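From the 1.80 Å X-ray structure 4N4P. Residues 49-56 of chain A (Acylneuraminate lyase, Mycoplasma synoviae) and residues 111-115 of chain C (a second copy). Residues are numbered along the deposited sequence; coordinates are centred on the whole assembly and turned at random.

Chain A 49-56: GSTGEFLL
Chain C 111-115: PYYYN

Two tyrosine hydroxyls from chain C, both donating to Ser A50, anchor this contact between two copies of acylneuraminate lyase. The shorter hydrogen bond runs from Tyr C114 OH to the backbone oxygen Ser A50 O (2.7 Å), which lies near the plane of the tyrosine ring, at its edge. The second runs from Tyr C113 OH to Ser A50 OG (3.0 Å), and Ser A50 OG lies at the edge of the Tyr C113 ring, near its plane. Ser A50, with chi1 m (-59°), thus offers one acceptor from its backbone and one from its side chain. Ser A50 CB lies 4.0 Å from Tyr C114 CE1.

The chain A backbone presents these acceptors from a compact turn. Gly A49 (-98/-168) leads into Ser A50 (-51/-43), Thr A51 (-69/-23; m) and Gly A52 (-87/12); Glu A53 has positive phi (54/40), and residues 54-56 form a 3-10 segment (-62/-34, -64/-15, -101/2). Ser A50 O also accepts from Glu A53 N (3.0 Å), so the tyrosine hydroxyl shares an acceptor already used inside the turn. Glu A53 (m, t, chi3 75°) points away, its carboxylate oxygens hydrogen-bonded elsewhere in the structure. Leu A56 (m, t) N donates to Glu A53 O (2.8 Å). At Gly A52 a CB would be crowded by Gly A49 O, 3.3 Å from its ideal position.

Chain C is extended at Pro C111 (-50/132) and Tyr C112 (-118/180), turns sharply at Tyr C113 (73/-67), and extends again through Tyr C114 (-74/157) and Asn C115 (-83/89; m, chi2 117°). A weak bond from Tyr C114 N to Tyr C112 O (2.8 Å) spans the turn. The stretches run in opposite directions. In register, Ser A50 CA lies 8.1 Å from Tyr C114 CA, and Leu A55 CA 8.6 Å from Tyr C113 CA. The tyrosines are p, t and m in order (chi1 53°, -169°, -60°; chi2 -83°, 84°, -83°). Tyr C113 points its CB toward chain A; Tyr C114 starts sideways, but its ring reaches across until OH lies 3.3 Å from Glu A53 CA.

Apolar contacts extend the interface beyond the polar pair. Phe A54 (chi1 p, 76°; chi2 110°) turns its edge to the face of Tyr C113 in an offset edge-to-face pair, centroids 5.7 Å apart and planes at 83°, with Phe A54 CE2 4.0 Å from Tyr C113 CE2. Leu A55 (m, t) points toward chain C and sets CD1, an apolar methyl suited to ring carbons, 3.4 Å from Tyr C113 CG and 4.4 Å from Tyr C112 CE2. Together the stretches bury 329 Å², with Tyr C114 contributing most.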

ATOM      1  N   GLY A  49       9.754  25.846  -1.215  1.00 10.29           N
ATOM      2  CA  GLY A  49       9.031  24.610  -0.968  1.00  9.94           C
ATOM      3  C   GLY A  49       9.901  23.487  -1.528  1.00 10.43           C
ATOM      4  O   GLY A  49      11.075  23.712  -1.837  1.00  9.22           O
ATOM      5  N   SER A  50       9.328  22.282  -1.645  1.00 10.34           N
ATOM      6  CA  SER A  50      10.065  21.128  -2.212  1.00 10.97           C
ATOM      7  C   SER A  50      10.721  21.460  -3.556  1.00  9.65           C
ATOM      8  O   SER A  50      11.869  21.085  -3.804  1.00  9.60           O
ATOM      9  CB  SER A  50       9.120  19.933  -2.388  1.00 11.19           C
ATOM     10  OG  SER A  50       8.581  19.607  -1.122  1.00 18.04           O
ATOM     11  N   THR A  51       9.990  22.152  -4.424  1.00  9.00           N
ATOM     12  CA  THR A  51      10.481  22.474  -5.760  1.00  9.17           C
ATOM     13  C   THR A  51      11.609  23.483  -5.691  1.00  9.48           C
ATOM     14  O   THR A  51      12.433  23.565  -6.599  1.00 10.14           O
ATOM     15  CB  THR A  51       9.350  23.025  -6.672  1.00  9.55           C
ATOM     16  OG1 THR A  51       8.224  22.135  -6.580  1.00  9.71           O
ATOM     17  CG2 THR A  51       9.829  23.081  -8.110  1.00 10.78           C
ATOM     18  N   GLY A  52      11.636  24.236  -4.593  1.00  9.85           N
ATOM     19  CA  GLY A  52      12.729  25.184  -4.301  1.00 10.05           C
ATOM     20  C   GLY A  52      13.918  24.555  -3.579  1.00 10.53           C
ATOM     21  O   GLY A  52      14.795  25.264  -3.106  1.00 10.12           O
ATOM     22  N   GLU A  53      13.949  23.219  -3.523  1.00 10.24           N
ATOM     23  CA  GLU A  53      15.034  22.478  -2.897  1.00 11.27           C
ATOM     24  C   GLU A  53      15.303  22.917  -1.457  1.00 11.50           C
ATOM     25  O   GLU A  53      16.462  23.001  -1.034  1.00 11.81           O
ATOM     26  CB  GLU A  53      16.308  22.584  -3.767  1.00 10.89           C
ATOM     27  CG  GLU A  53      16.121  21.844  -5.103  1.00 11.46           C
ATOM     28  CD  GLU A  53      17.239  22.127  -6.106  1.00 13.53           C
ATOM     29  OE1 GLU A  53      18.335  21.581  -5.932  1.00 11.39           O
ATOM     30  OE2 GLU A  53      17.009  22.866  -7.078  1.00 14.09           O
ATOM     31  N   PHE A  54      14.235  23.193  -0.703  1.00 11.37           N
ATOM     32  CA  PHE A  54      14.413  23.863   0.585  1.00 11.66           C
ATOM     33  C   PHE A  54      15.252  23.047   1.547  1.00 11.99           C
ATOM     34  O   PHE A  54      15.988  23.623   2.325  1.00 11.88           O
ATOM     35  CB  PHE A  54      13.087  24.266   1.255  1.00 11.99           C
ATOM     36  CG  PHE A  54      12.347  23.139   1.874  1.00 11.91           C
ATOM     37  CD1 PHE A  54      12.257  23.042   3.264  1.00 14.21           C
ATOM     38  CD2 PHE A  54      11.713  22.186   1.078  1.00 12.39           C
ATOM     39  CE1 PHE A  54      11.578  22.005   3.851  1.00 13.04           C
ATOM     40  CE2 PHE A  54      11.029  21.132   1.648  1.00 13.53           C
ATOM     41  CZ  PHE A  54      10.958  21.041   3.049  1.00 12.48           C
ATOM     42  N   LEU A  55      15.131  21.726   1.491  1.00 12.58           N
ATOM     43  CA  LEU A  55      15.949  20.848   2.353  1.00 13.98           C
ATOM     44  C   LEU A  55      17.440  20.912   2.082  1.00 13.56           C
ATOM     45  O   LEU A  55      18.256  20.451   2.908  1.00 13.69           O
ATOM     46  CB  LEU A  55      15.479  19.392   2.299  1.00 14.85           C
ATOM     47  CG  LEU A  55      14.176  19.085   3.041  1.00 16.66           C
ATOM     48  CD1 LEU A  55      13.990  17.599   3.056  1.00 21.39           C
ATOM     49  CD2 LEU A  55      14.166  19.668   4.461  1.00 17.41           C
ATOM     50  N   LEU A  56      17.804  21.485   0.945  1.00 12.59           N
ATOM     51  CA  LEU A  56      19.195  21.609   0.540  1.00 12.77           C
ATOM     52  C   LEU A  56      19.725  23.012   0.795  1.00 12.81           C
ATOM     53  O   LEU A  56      20.870  23.329   0.459  1.00 12.75           O
ATOM     54  CB  LEU A  56      19.352  21.252  -0.951  1.00 12.25           C
ATOM     55  CG  LEU A  56      18.715  19.930  -1.352  1.00 12.48           C
ATOM     56  CD1 LEU A  56      18.973  19.610  -2.825  1.00 11.40           C
ATOM     57  CD2 LEU A  56      19.204  18.805  -0.470  1.00 11.67           C
TER
ATOM     58  N   PRO C 111      18.979   8.690   0.728  1.00 16.80           N
ATOM     59  CA  PRO C 111      18.541  10.068   0.546  1.00 17.16           C
ATOM     60  C   PRO C 111      17.024  10.101   0.714  1.00 17.02           C
ATOM     61  O   PRO C 111      16.314   9.234   0.177  1.00 16.59           O
ATOM     62  CB  PRO C 111      18.926  10.367  -0.907  1.00 17.57           C
ATOM     63  CG  PRO C 111      20.056   9.475  -1.195  1.00 16.65           C
ATOM     64  CD  PRO C 111      19.855   8.237  -0.376  1.00 16.69           C
ATOM     65  N   TYR C 112      16.543  11.045   1.516  1.00 16.49           N
ATOM     66  CA  TYR C 112      15.155  11.001   1.970  1.00 16.77           C
ATOM     67  C   TYR C 112      14.367  12.206   1.499  1.00 16.20           C
ATOM     68  O   TYR C 112      14.879  13.081   0.793  1.00 15.11           O
ATOM     69  CB  TYR C 112      15.083  10.915   3.500  1.00 16.90           C
ATOM     70  CG  TYR C 112      15.885  12.009   4.136  1.00 17.97           C
ATOM     71  CD1 TYR C 112      17.248  11.850   4.298  1.00 22.25           C
ATOM     72  CD2 TYR C 112      15.311  13.233   4.502  1.00 20.32           C
ATOM     73  CE1 TYR C 112      18.026  12.833   4.832  1.00 23.03           C
ATOM     74  CE2 TYR C 112      16.111  14.262   5.047  1.00 22.93           C
ATOM     75  CZ  TYR C 112      17.477  14.020   5.208  1.00 22.96           C
ATOM     76  OH  TYR C 112      18.362  14.930   5.736  1.00 26.59           O
ATOM     77  N   TYR C 113      13.101  12.193   1.894  1.00 16.13           N
ATOM     78  CA  TYR C 113      12.104  13.224   1.595  1.00 16.14           C
ATOM     79  C   TYR C 113      11.644  13.199   0.173  1.00 15.76           C
ATOM     80  O   TYR C 113      10.468  12.907  -0.079  1.00 15.05           O
ATOM     81  CB  TYR C 113      12.551  14.630   2.003  1.00 16.16           C
ATOM     82  CG  TYR C 113      11.427  15.637   1.928  1.00 17.34           C
ATOM     83  CD1 TYR C 113      10.523  15.791   2.985  1.00 20.49           C
ATOM     84  CD2 TYR C 113      11.272  16.440   0.801  1.00 18.27           C
ATOM     85  CE1 TYR C 113       9.474  16.719   2.909  1.00 22.02           C
ATOM     86  CE2 TYR C 113      10.243  17.370   0.721  1.00 20.90           C
ATOM     87  CZ  TYR C 113       9.348  17.503   1.773  1.00 23.49           C
ATOM     88  OH  TYR C 113       8.331  18.449   1.674  1.00 28.10           O
ATOM     89  N   TYR C 114      12.554  13.523  -0.745  1.00 14.97           N
ATOM     90  CA  TYR C 114      12.307  13.381  -2.176  1.00 15.58           C
ATOM     91  C   TYR C 114      12.362  11.928  -2.592  1.00 16.87           C
ATOM     92  O   TYR C 114      12.964  11.090  -1.912  1.00 15.93           O
ATOM     93  CB  TYR C 114      13.339  14.170  -2.998  1.00 15.40           C
ATOM     94  CG  TYR C 114      13.344  15.656  -2.731  1.00 14.56           C
ATOM     95  CD1 TYR C 114      12.436  16.513  -3.375  1.00 16.02           C
ATOM     96  CD2 TYR C 114      14.285  16.228  -1.854  1.00 12.36           C
ATOM     97  CE1 TYR C 114      12.436  17.887  -3.113  1.00 14.75           C
ATOM     98  CE2 TYR C 114      14.295  17.581  -1.602  1.00 13.67           C
ATOM     99  CZ  TYR C 114      13.367  18.419  -2.245  1.00 14.41           C
ATOM    100  OH  TYR C 114      13.377  19.775  -1.995  1.00 13.71           O
ATOM    101  N   ASN C 115      11.713  11.640  -3.708  1.00 17.71           N
ATOM    102  CA  ASN C 115      11.863  10.358  -4.371  1.00 19.74           C
ATOM    103  C   ASN C 115      13.104  10.347  -5.254  1.00 18.99           C
ATOM    104  O   ASN C 115      13.042  10.646  -6.452  1.00 20.16           O
ATOM    105  CB  ASN C 115      10.623  10.043  -5.212  1.00 20.38           C
ATOM    106  CG  ASN C 115       9.422   9.700  -4.353  1.00 25.04           C
ATOM    107  OD1 ASN C 115       8.402  10.399  -4.375  1.00 30.81           O
ATOM    108  ND2 ASN C 115       9.542   8.628  -3.571  1.00 28.81           N
TER